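Local coordinates for protein yesU (Bacillus subtilis, PDB 1OQ1), which is of unknown function but has a galectin-like fold and belongs to a family of the concanavalin clan, at residues 10-15 with 53-58. Residues are numbered along the deposited sequence; the frame is centred on the assembly and turned at random.
Sequences CLYRNP and FWCPET
Tyr12 reaches Cys55 and Glu57 between the two antiparallel sheets of the galectin-like fold. One sheet contains strand 5-14; the other contains strand 51-54, on which segment 53-58 lies. The backbones stay well apart, 8.9 Å between Tyr12 CA and Glu57 CA, and about 108 Å² is buried between the segments; the atoms that touch are side-chain atoms of Tyr12, Cys55 and Glu57.

The Tyr12 side chain can be followed outward. CB leaves the strand toward 53-58, and CG lies anti to the backbone N (chi1 178°), which sends the ring straight on in that direction. Midway along the ring, CD1 and CE1 meet the aliphatic part of Glu57, with CE1 3.8 Å from Glu57 CG. The two side chains cross at about a right angle; it is the methylene, not the carboxylate, that touches. Further out, CE2, CZ and OH all lie near the sulfur of Cys55, which sits obliquely to the ring. SG is 4.5 Å from the Tyr12 ring centroid and 37° off the ring normal, a sulfur-aromatic contact displaced toward the hydroxyl end, as the 3.6 Å from Tyr12 OH to Cys55 SG confirms.

Other parts of the fold also meet this ring: Phe59 packs edge-to-face with it, and Trp25 touches both Tyr12 and Pro56. At the base of the side chain, Leu11 and Tyr12 form a classic beta bulge in strand 5-14, both facing Val217 of the neighbouring strand 209-222.

The phenol tip is held from its own strand. Asn14, buried, donates from ND2 to Tyr12 OH over 3.1 Å; the N-H...O angle is 169°, and the oxygen lies almost in the amide plane.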
# COMPACT_ATOMS: atom_id res chain seq x y z
N CYS A 10 -4.54 17.94 -7.58
CA CYS A 10 -3.41 17.12 -7.16
C CYS A 10 -2.99 17.59 -5.78
O CYS A 10 -2.70 18.77 -5.57
CB CYS A 10 -2.24 17.28 -8.13
SG CYS A 10 -0.80 16.25 -7.71
N LEU A 11 -2.95 16.66 -4.82
CA LEU A 11 -2.57 17.00 -3.46
C LEU A 11 -1.11 16.70 -3.17
O LEU A 11 -0.50 17.34 -2.32
CB LEU A 11 -3.43 16.21 -2.47
CG LEU A 11 -4.94 16.38 -2.61
CD1 LEU A 11 -5.64 15.53 -1.56
CD2 LEU A 11 -5.32 17.84 -2.44
N TYR A 12 -0.56 15.74 -3.90
CA TYR A 12 0.82 15.32 -3.68
C TYR A 12 1.32 14.50 -4.86
O TYR A 12 0.57 13.71 -5.44
CB TYR A 12 0.86 14.46 -2.41
CG TYR A 12 2.20 13.88 -2.03
CD1 TYR A 12 3.10 14.61 -1.26
CD2 TYR A 12 2.55 12.59 -2.41
CE1 TYR A 12 4.33 14.07 -0.87
CE2 TYR A 12 3.78 12.03 -2.02
CZ TYR A 12 4.65 12.78 -1.26
OH TYR A 12 5.86 12.24 -0.87
N ARG A 13 2.58 14.68 -5.21
CA ARG A 13 3.18 13.92 -6.29
C ARG A 13 4.67 13.77 -6.01
O ARG A 13 5.38 14.75 -5.78
CB ARG A 13 2.97 14.63 -7.63
CG ARG A 13 3.56 13.88 -8.81
CD ARG A 13 3.32 14.62 -10.12
NE ARG A 13 1.95 14.48 -10.62
CZ ARG A 13 1.48 13.38 -11.19
NH1 ARG A 13 2.25 12.31 -11.33
NH2 ARG A 13 0.23 13.36 -11.65
N ASN A 14 5.12 12.52 -6.00
CA ASN A 14 6.52 12.20 -5.74
C ASN A 14 7.03 11.31 -6.88
O ASN A 14 6.59 10.17 -7.03
CB ASN A 14 6.65 11.46 -4.41
CG ASN A 14 8.08 11.33 -3.95
OD1 ASN A 14 8.99 11.14 -4.76
ND2 ASN A 14 8.30 11.41 -2.64
N PRO A 15 7.95 11.83 -7.70
CA PRO A 15 8.52 11.07 -8.82
C PRO A 15 9.28 9.81 -8.40
O PRO A 15 9.35 8.84 -9.15
CB PRO A 15 9.44 12.09 -9.49
CG PRO A 15 8.82 13.41 -9.14
CD PRO A 15 8.44 13.22 -7.70
N PHE A 53 7.65 1.06 4.55
CA PHE A 53 8.33 2.32 4.25
C PHE A 53 7.24 3.38 4.10
O PHE A 53 6.50 3.38 3.12
CB PHE A 53 9.11 2.14 2.94
CG PHE A 53 10.02 3.28 2.59
CD1 PHE A 53 10.78 3.93 3.57
CD2 PHE A 53 10.17 3.67 1.26
CE1 PHE A 53 11.68 4.93 3.22
CE2 PHE A 53 11.07 4.68 0.91
CZ PHE A 53 11.82 5.31 1.89
N TRP A 54 7.14 4.28 5.07
CA TRP A 54 6.10 5.30 5.09
C TRP A 54 6.39 6.67 4.51
O TRP A 54 7.47 7.24 4.71
CB TRP A 54 5.62 5.56 6.52
CG TRP A 54 5.10 4.39 7.27
CD1 TRP A 54 5.80 3.57 8.12
CD2 TRP A 54 3.76 3.90 7.27
NE1 TRP A 54 4.97 2.62 8.64
CE2 TRP A 54 3.71 2.79 8.14
CE3 TRP A 54 2.58 4.30 6.61
CZ2 TRP A 54 2.53 2.07 8.38
CZ3 TRP A 54 1.41 3.58 6.85
CH2 TRP A 54 1.39 2.48 7.72
N CYS A 55 5.39 7.22 3.83
CA CYS A 55 5.45 8.58 3.31
C CYS A 55 5.08 9.36 4.58
O CYS A 55 4.19 8.96 5.32
CB CYS A 55 4.39 8.78 2.23
SG CYS A 55 4.10 10.49 1.74
N PRO A 56 5.75 10.49 4.85
CA PRO A 56 5.42 11.24 6.07
C PRO A 56 4.14 12.08 6.08
O PRO A 56 3.68 12.49 7.15
CB PRO A 56 6.66 12.11 6.27
CG PRO A 56 7.01 12.47 4.85
CD PRO A 56 6.84 11.15 4.10
N GLU A 57 3.58 12.35 4.91
CA GLU A 57 2.38 13.18 4.79
C GLU A 57 1.07 12.54 5.22
O GLU A 57 0.81 11.38 4.91
CB GLU A 57 2.23 13.66 3.35
CG GLU A 57 3.46 14.34 2.80
CD GLU A 57 3.76 15.64 3.49
OE1 GLU A 57 4.94 16.05 3.51
OE2 GLU A 57 2.81 16.26 4.01
N THR A 58 0.25 13.30 5.93
CA THR A 58 -1.06 12.81 6.32
C THR A 58 -1.99 13.19 5.18
O THR A 58 -2.11 14.37 4.83
CB THR A 58 -1.59 13.48 7.61
OG1 THR A 58 -0.76 13.12 8.72
CG2 THR A 58 -3.02 13.04 7.89